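Local atomic coordinates of Udp-n-acetylglucosamine pyrophosphorylase (Trypanosoma brucei, PDB entry 4BQH), a protein that probably catalyses the transfer of a uridylyl group from UTP to N-acetyl-alpha-D-glucosamine 1-phosphate, giving UDP-N-acetylglucosamine and diphosphate. Residues Val104-Lys107 with Ala108-Lys111; Ile155-Arg158 with Gln159-Glu163; Asn195-Gly199 with Leu200-Gln204; Val288-Pro291 with Val292-Gly295. All coordinates share one frame; numbering follows the deposited sequence.

Contact 1 of 4, residues Val104-Lys107 with Ala108-Lys111; sequences VGYK and AIQK
Lys-111 folds back over the carbonyl oxygen of Lys-107, one helical turn earlier, and its chain can be traced atom by atom. CB stands 3.5 Å from Lys-107 O, CG comes closer still, at 3.3 Å from the same oxygen, and CD draws off to 4.2 Å from it. With CG set beside the backbone N (chi1 -74°) the chain runs alongside that of Lys-107 rather than diverging from it. A bend at chi3 then brings Lys-111 CE to 3.7 Å from Lys-107 CG. Lys-107 NZ and Lys-111 NZ remain 5.3 Å apart, so the aliphatic parts touch while the like charges do not; Lys-111 NZ turns to Gln-113 in a weak hydrogen bond. Beneath the side chain, Lys-111 N donates to Lys-107 O over 3.0 Å, repeating the bond of Ile-109 N to Gly-105 O.

On the buried flank Tyr-106 and Ile-109 lie side by side, with CD1 of the ring 4.1 Å from CD1 of the isoleucine, while the phenol OH hydrogen-bonds Arg-158 of helix 147-166. This is the C-terminal part of an amphipathic alpha-helix, lysines outside and apolar groups inside, leading into strand 114-119 of the GT-A fold.

Contact 2 of 4, residues Ile155-Arg158 with Gln159-Glu163; sequences IRRR and QEIAE
Arg-157 meets two side chains of the following turn at once, and uses a different part of its guanidinium for each. At the edge, NH1 forms a salt bridge with Glu-160 OE1 at 3.2 Å. The oxygen lies near the guanidinium plane, yet NH1 reaches it from above the carboxylate plane, and the two planes stand 78° apart; the pair is therefore bridged by a single N-H, not by a flat two-pronged match. Over one face, Ile-161 CG1 sits above the centre, 3.7 Å from Arg-157 CZ. A bend at chi2 (63°) directs the arginine, whose CG is anti to the backbone N, along the helix to both neighbours. Its NE is held from outside by a salt bridge to Glu-513.

On another side of the helix, the extended chain of Gln-159 runs across Ile-155, with OE1 3.5 Å from Ile-155 CG2. Both ends of the amide together settle its rotation: OE1 receives Val-174 N and Gln-204 NE2, while Gln-159 NE2 gives, over 3.1 Å, to a water that donates to Arg-156 O. Helix 147-166, the connection of the beta-alpha-beta crossover between parallel strands 114-119 and 175-180, is thus tied through Gln-159 to the approaches of strands 175-180 and 205-209, while Ile-161 and Ala-162 face helix 95-110.

Contact 3 of 4, residues Asn195-Gly199 with Leu200-Gln204; sequences NSYFG and LEREQ
The Tyr-197 ring carries Arg-202 CB on one face, offset toward the rim: CB is 4.0 Å from the ring centroid and 23° off the normal, a CH-pi contact. The arginine then continues across the ring toward the phenol end, where CD approaches Tyr-197 OH at 3.3 Å. This course follows from CG lying anti to the backbone N (chi1 171°), with the bend delayed to chi3. The guanidinium finally turns almost perpendicular to the ring, the planes 82° apart, and has the phenol oxygen near its own plane, at its edge. Arg-202 NH1 comes obliquely to within 3.7 Å of Tyr-197 CE2. It is the aliphatic CB that lies over the face.

The backbone brings these two residues together. Leu-200 N donates to Tyr-197 O over 2.9 Å, closing a tight turn. A water donates both to Ser-196 O and to Leu-200 O, the latter at 2.9 Å, and spans the mouth of the turn. Beyond it, Gln-204 OE1 accepts from Glu-201 N at 2.9 Å, bracing the short 3-10 segment 202-204.

The side chain of Leu-200 touches Leu-176 and, on helix 147-166, Cys-152 and Arg-156; Phe-198 meets the ring of Phe-192 edge to face. Ser-196 is the C-prime residue of a Schellman motif ending helix 185-194. Positive phi continues through Gly-199, giving a left-handed run of turns that reverses the chain toward strand 205-209, the second parallel strand of a beta-alpha-beta crossover.

Contact 4 of 4, residues Val288-Pro291 with Val292-Gly295; sequences VADP and VFIG
Asp-290 OD1 takes two backbone N-H groups from the first turn of helix 291-300. Val-292 N gives OD1 of Asp-290 the shorter bond, 2.9 Å, though bent at 134° and coming from above the carboxylate plane; Phe-293 N adds a straighter but weak one to Asp-290 OD1 at 3.4 Å. The carboxylate reaches both because CG lies anti to the backbone N (chi1 176°), which swings the group forward over the helix start. Here the atoms are closely fitted: Phe-293 CB is 3.5 Å from Asp-290 OD2, and Ile-294 CG1 is 3.3 Å from Asp-290 O, the same oxygen that accepts Ile-294 N. OD2 has its own partner in a salt bridge to Lys-307, so the buried carboxylate is probably kept charged.

The arrangement is a classic aspartate N-cap, followed by proline in the first helical turn, where Pro-291 has no N-H to offer and its O accepts Gly-295 N at 2.8 Å. Phe-293 and Ile-294 both touch Leu-361 of strand 359-363, with Met-426 also against the phenylalanine.

Val-292 marks the looser flank. It is partly exposed, its CG2 stays 4.1 Å from Asp-290 OD1, and its side chain rests on Glu-102 of helix 95-110.

Contact 4 is the most buried of the four, and its capping carboxylate contrasts with the surface lysine pair of contact 1 and the partly exposed salt bridge of contact 2. Contacts 1, 2 and 4 form one cluster: Tyr-106 CZ packs 3.7 Å from Pro-291 CG, and Arg-158 NH1 passes 3.4 Å from Pro-291 CD, so helices 95-110, 147-166 and the start of 291-300 meet there. Contact 3 lies apart, about 21 Å from contacts 1 and 4 between centres, and joins the cluster through contact 2, where Arg-156 NH1 hydrogen-bonds Phe-198 O at 2.9 Å. Contacts 1 and 2 follow regular helix spacing, whereas contact 3 follows the end of a helix and contact 4 caps the start of one.

Contact 1 of 4, residues Val104-Lys107 with Ala108-Lys111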
# COMPACT_ATOMS: atom_id res chain seq x y z
N VAL A 104 12.32 -17.06 -8.30
CA VAL A 104 13.02 -15.82 -8.66
C VAL A 104 12.79 -14.74 -7.59
O VAL A 104 13.72 -14.03 -7.20
CB VAL A 104 12.58 -15.29 -10.05
CG1 VAL A 104 13.20 -13.93 -10.36
CG2 VAL A 104 12.96 -16.29 -11.14
N GLY A 105 11.54 -14.60 -7.17
CA GLY A 105 11.21 -13.63 -6.13
C GLY A 105 11.93 -13.92 -4.82
O GLY A 105 12.43 -13.00 -4.17
N TYR A 106 11.99 -15.18 -4.42
CA TYR A 106 12.73 -15.51 -3.20
C TYR A 106 14.23 -15.22 -3.27
O TYR A 106 14.84 -14.83 -2.26
CB TYR A 106 12.45 -16.95 -2.74
CG TYR A 106 11.15 -17.12 -1.98
CD1 TYR A 106 10.87 -16.38 -0.83
CD2 TYR A 106 10.20 -18.04 -2.41
CE1 TYR A 106 9.67 -16.53 -0.13
CE2 TYR A 106 8.99 -18.21 -1.71
CZ TYR A 106 8.74 -17.45 -0.58
OH TYR A 106 7.54 -17.63 0.11
N LYS A 107 14.84 -15.41 -4.43
CA LYS A 107 16.26 -15.08 -4.57
C LYS A 107 16.44 -13.57 -4.34
O LYS A 107 17.41 -13.14 -3.68
CB LYS A 107 16.80 -15.53 -5.95
CG LYS A 107 18.13 -14.95 -6.40
CD LYS A 107 18.48 -15.20 -7.89
CE LYS A 107 17.25 -15.38 -8.82
NZ LYS A 107 17.26 -14.70 -10.17
N ALA A 108 15.53 -12.76 -4.87
CA ALA A 108 15.65 -11.30 -4.70
C ALA A 108 15.45 -10.90 -3.23
O ALA A 108 16.08 -9.97 -2.75
CB ALA A 108 14.66 -10.57 -5.61
N ILE A 109 14.52 -11.55 -2.54
CA ILE A 109 14.35 -11.30 -1.10
C ILE A 109 15.65 -11.62 -0.34
O ILE A 109 16.11 -10.82 0.50
CB ILE A 109 13.11 -12.06 -0.55
CG1 ILE A 109 11.84 -11.42 -1.12
CG2 ILE A 109 13.08 -12.00 0.98
CD1 ILE A 109 10.61 -12.29 -0.91
N GLN A 110 16.23 -12.79 -0.65
CA GLN A 110 17.49 -13.22 0.00
C GLN A 110 18.61 -12.21 -0.21
O GLN A 110 19.39 -11.90 0.72
CB GLN A 110 17.93 -14.60 -0.52
CG GLN A 110 19.28 -15.07 0.05
CD GLN A 110 19.26 -15.24 1.56
OE1 GLN A 110 19.90 -14.48 2.29
NE2 GLN A 110 18.53 -16.23 2.02
N LYS A 111 18.68 -11.69 -1.43
CA LYS A 111 19.72 -10.75 -1.84
C LYS A 111 19.56 -9.38 -1.20
O LYS A 111 20.40 -8.50 -1.42
CB LYS A 111 19.80 -10.62 -3.36
CG LYS A 111 20.44 -11.83 -4.06
CD LYS A 111 20.77 -11.54 -5.52
CE LYS A 111 19.52 -11.47 -6.42
NZ LYS A 111 19.74 -10.68 -7.68

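Contact 2 of 4, residues Ile155-Arg158 with Gln159-Glu163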
# COMPACT_ATOMS: atom_id res chain seq x y z
N ILE A 155 6.47 -10.38 6.77
CA ILE A 155 7.83 -10.13 6.29
C ILE A 155 8.76 -11.18 6.89
O ILE A 155 9.57 -11.79 6.17
CB ILE A 155 8.32 -8.74 6.67
CG1 ILE A 155 7.56 -7.69 5.85
CG2 ILE A 155 9.85 -8.60 6.50
CD1 ILE A 155 7.86 -6.26 6.21
N ARG A 156 8.65 -11.37 8.19
CA ARG A 156 9.52 -12.38 8.87
C ARG A 156 9.38 -13.77 8.25
O ARG A 156 10.37 -14.49 8.05
CB ARG A 156 9.22 -12.42 10.37
CG ARG A 156 9.81 -11.22 11.11
CD ARG A 156 9.19 -11.02 12.48
NE ARG A 156 9.50 -12.18 13.31
CZ ARG A 156 8.80 -12.54 14.38
NH1 ARG A 156 7.77 -11.80 14.80
NH2 ARG A 156 9.15 -13.63 15.02
N ARG A 157 8.15 -14.17 7.96
CA ARG A 157 7.92 -15.47 7.34
C ARG A 157 8.51 -15.59 5.92
O ARG A 157 9.17 -16.58 5.59
CB ARG A 157 6.44 -15.85 7.38
CG ARG A 157 6.14 -17.23 6.86
CD ARG A 157 6.79 -18.33 7.69
NE ARG A 157 6.47 -19.59 7.04
CZ ARG A 157 7.28 -20.62 6.92
NH1 ARG A 157 8.51 -20.59 7.41
NH2 ARG A 157 6.83 -21.71 6.30
N ARG A 158 8.28 -14.57 5.10
CA ARG A 158 8.84 -14.54 3.74
C ARG A 158 10.40 -14.59 3.80
O ARG A 158 11.05 -15.25 2.99
CB ARG A 158 8.35 -13.30 2.96
CG ARG A 158 6.87 -13.36 2.52
CD ARG A 158 6.58 -14.41 1.44
NE ARG A 158 5.18 -14.29 1.01
CZ ARG A 158 4.52 -15.18 0.28
NH1 ARG A 158 5.10 -16.30 -0.11
NH2 ARG A 158 3.25 -14.94 -0.10
N GLN A 159 10.98 -13.88 4.76
CA GLN A 159 12.45 -13.85 4.94
C GLN A 159 12.95 -15.25 5.30
O GLN A 159 13.95 -15.74 4.76
CB GLN A 159 12.84 -12.87 6.06
CG GLN A 159 12.82 -11.40 5.63
CD GLN A 159 13.09 -10.44 6.77
OE1 GLN A 159 13.27 -9.23 6.56
NE2 GLN A 159 13.16 -10.97 8.00
N GLU A 160 12.23 -15.89 6.21
CA GLU A 160 12.55 -17.27 6.64
C GLU A 160 12.48 -18.27 5.49
O GLU A 160 13.37 -19.12 5.37
CB GLU A 160 11.62 -17.66 7.81
CG GLU A 160 11.86 -19.03 8.41
CD GLU A 160 10.81 -19.38 9.46
OE1 GLU A 160 9.77 -18.67 9.57
OE2 GLU A 160 11.03 -20.38 10.18
N ILE A 161 11.45 -18.17 4.64
CA ILE A 161 11.35 -19.07 3.48
C ILE A 161 12.49 -18.82 2.48
O ILE A 161 13.11 -19.78 2.00
CB ILE A 161 9.96 -18.99 2.77
CG1 ILE A 161 8.83 -19.42 3.73
CG2 ILE A 161 9.94 -19.88 1.54
CD1 ILE A 161 7.44 -19.04 3.22
N ALA A 162 12.79 -17.55 2.20
CA ALA A 162 13.90 -17.20 1.31
C ALA A 162 15.21 -17.87 1.80
O ALA A 162 15.96 -18.44 0.98
CB ALA A 162 14.06 -15.68 1.22
N GLU A 163 15.44 -17.83 3.11
CA GLU A 163 16.65 -18.41 3.72
C GLU A 163 16.67 -19.94 3.61
O GLU A 163 17.73 -20.56 3.36
CB GLU A 163 16.76 -18.00 5.20
CG GLU A 163 17.21 -16.57 5.42
CD GLU A 163 16.85 -16.00 6.78
OE1 GLU A 163 16.36 -16.74 7.66
OE2 GLU A 163 17.06 -14.80 7.00
O HOH W 1 12.78 -13.66 9.44

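Contact 3 of 4, residues Asn195-Gly199 with Leu200-Gln204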
# COMPACT_ATOMS: atom_id res chain seq x y z
N ASN A 195 6.74 -2.52 21.09
CA ASN A 195 6.48 -3.88 20.67
C ASN A 195 7.70 -4.57 20.06
O ASN A 195 7.56 -5.59 19.37
CB ASN A 195 5.30 -3.89 19.70
CG ASN A 195 3.98 -3.66 20.41
OD1 ASN A 195 3.46 -4.56 21.05
ND2 ASN A 195 3.45 -2.43 20.32
N SER A 196 8.89 -4.00 20.31
CA SER A 196 10.17 -4.53 19.81
C SER A 196 10.15 -4.75 18.29
O SER A 196 10.65 -5.76 17.80
CB SER A 196 10.54 -5.85 20.52
OG SER A 196 10.64 -5.59 21.90
N TYR A 197 9.55 -3.79 17.58
CA TYR A 197 9.47 -3.81 16.10
C TYR A 197 8.87 -5.10 15.57
O TYR A 197 9.16 -5.52 14.46
CB TYR A 197 10.84 -3.51 15.45
CG TYR A 197 11.46 -2.24 15.97
CD1 TYR A 197 11.18 -0.99 15.38
CD2 TYR A 197 12.30 -2.27 17.08
CE1 TYR A 197 11.73 0.18 15.90
CE2 TYR A 197 12.85 -1.11 17.59
CZ TYR A 197 12.57 0.10 17.01
OH TYR A 197 13.16 1.23 17.54
N PHE A 198 8.01 -5.72 16.39
CA PHE A 198 7.26 -6.94 16.01
C PHE A 198 8.17 -8.06 15.51
O PHE A 198 7.78 -8.87 14.67
CB PHE A 198 6.13 -6.61 15.03
CG PHE A 198 5.21 -5.51 15.51
CD1 PHE A 198 4.28 -5.75 16.53
CD2 PHE A 198 5.32 -4.22 14.99
CE1 PHE A 198 3.46 -4.72 16.99
CE2 PHE A 198 4.49 -3.19 15.45
CZ PHE A 198 3.56 -3.45 16.45
N GLY A 199 9.36 -8.11 16.08
CA GLY A 199 10.32 -9.17 15.75
C GLY A 199 11.30 -8.82 14.64
O GLY A 199 12.23 -9.58 14.39
N LEU A 200 11.09 -7.67 13.98
CA LEU A 200 12.03 -7.17 12.98
C LEU A 200 13.26 -6.53 13.63
O LEU A 200 13.21 -6.13 14.79
CB LEU A 200 11.37 -6.12 12.07
CG LEU A 200 10.17 -6.62 11.27
CD1 LEU A 200 9.56 -5.45 10.50
CD2 LEU A 200 10.55 -7.72 10.30
N GLU A 201 14.35 -6.40 12.88
CA GLU A 201 15.49 -5.60 13.35
C GLU A 201 15.17 -4.11 13.25
O GLU A 201 14.65 -3.66 12.24
CB GLU A 201 16.73 -5.88 12.51
CG GLU A 201 17.18 -7.33 12.49
CD GLU A 201 18.25 -7.60 11.42
OE1 GLU A 201 18.39 -6.82 10.45
OE2 GLU A 201 18.95 -8.63 11.54
N ARG A 202 15.51 -3.35 14.29
CA ARG A 202 15.31 -1.91 14.25
C ARG A 202 15.92 -1.28 13.00
O ARG A 202 15.33 -0.38 12.40
CB ARG A 202 15.86 -1.26 15.53
CG ARG A 202 15.90 0.27 15.52
CD ARG A 202 16.40 0.85 16.84
NE ARG A 202 17.45 0.02 17.44
CZ ARG A 202 17.31 -0.69 18.57
NH1 ARG A 202 16.16 -0.67 19.25
NH2 ARG A 202 18.32 -1.42 19.01
N GLU A 203 17.08 -1.79 12.59
CA GLU A 203 17.83 -1.21 11.46
C GLU A 203 17.11 -1.40 10.11
O GLU A 203 17.42 -0.69 9.15
CB GLU A 203 19.24 -1.81 11.38
CG GLU A 203 20.16 -1.42 12.54
CD GLU A 203 19.88 -2.14 13.87
OE1 GLU A 203 19.08 -3.13 13.92
OE2 GLU A 203 20.47 -1.71 14.89
N GLN A 204 16.16 -2.34 10.02
CA GLN A 204 15.45 -2.54 8.75
C GLN A 204 14.12 -1.77 8.65
O GLN A 204 13.42 -1.91 7.65
CB GLN A 204 15.22 -4.02 8.45
CG GLN A 204 14.03 -4.64 9.18
CD GLN A 204 13.97 -6.15 9.04
OE1 GLN A 204 14.30 -6.86 9.99
NE2 GLN A 204 13.59 -6.65 7.84
O HOH W 2 12.92 -7.18 17.48

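Contact 4 of 4, residues Val288-Pro291 with Val292-Gly295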
# COMPACT_ATOMS: atom_id res chain seq x y z
N VAL A 288 2.27 -9.59 1.41
CA VAL A 288 3.44 -8.76 1.72
C VAL A 288 4.73 -9.46 1.28
O VAL A 288 4.96 -10.62 1.62
CB VAL A 288 3.49 -8.44 3.23
CG1 VAL A 288 4.73 -7.65 3.58
CG2 VAL A 288 2.23 -7.70 3.64
N ALA A 289 5.58 -8.73 0.54
CA ALA A 289 6.78 -9.30 -0.09
C ALA A 289 6.44 -10.54 -0.93
O ALA A 289 7.02 -11.61 -0.77
CB ALA A 289 7.87 -9.59 0.96
N ASP A 290 5.45 -10.39 -1.81
CA ASP A 290 4.95 -11.50 -2.62
C ASP A 290 6.02 -11.91 -3.63
O ASP A 290 6.30 -11.14 -4.54
CB ASP A 290 3.70 -11.00 -3.37
CG ASP A 290 3.11 -12.02 -4.31
OD1 ASP A 290 3.65 -13.12 -4.49
OD2 ASP A 290 2.04 -11.70 -4.89
N PRO A 291 6.60 -13.12 -3.48
CA PRO A 291 7.68 -13.54 -4.38
C PRO A 291 7.22 -13.77 -5.82
O PRO A 291 8.03 -13.65 -6.74
CB PRO A 291 8.19 -14.84 -3.74
CG PRO A 291 6.94 -15.42 -3.08
CD PRO A 291 6.28 -14.19 -2.50
N VAL A 292 5.94 -14.08 -6.05
CA VAL A 292 5.45 -14.21 -7.45
C VAL A 292 5.38 -12.83 -8.13
O VAL A 292 5.77 -12.68 -9.29
CB VAL A 292 4.08 -14.93 -7.51
CG1 VAL A 292 3.51 -14.98 -8.93
CG2 VAL A 292 4.22 -16.33 -6.92
N PHE A 293 4.88 -11.84 -7.40
CA PHE A 293 4.80 -10.44 -7.86
C PHE A 293 6.22 -9.95 -8.20
O PHE A 293 6.46 -9.41 -9.27
CB PHE A 293 4.23 -9.66 -6.66
CG PHE A 293 3.67 -8.28 -6.97
CD1 PHE A 293 3.27 -7.89 -8.24
CD2 PHE A 293 3.46 -7.42 -5.91
CE1 PHE A 293 2.69 -6.62 -8.44
CE2 PHE A 293 2.88 -6.15 -6.10
CZ PHE A 293 2.50 -5.77 -7.37
N ILE A 294 7.15 -10.19 -7.28
CA ILE A 294 8.57 -9.82 -7.47
C ILE A 294 9.22 -10.55 -8.65
O ILE A 294 9.90 -9.93 -9.47
CB ILE A 294 9.36 -10.03 -6.17
CG1 ILE A 294 8.81 -9.09 -5.07
CG2 ILE A 294 10.87 -9.83 -6.38
CD1 ILE A 294 9.21 -9.57 -3.66
N GLY A 295 9.01 -11.86 -8.71
CA GLY A 295 9.57 -12.68 -9.80
C GLY A 295 9.03 -12.25 -11.16
O GLY A 295 9.78 -12.14 -12.14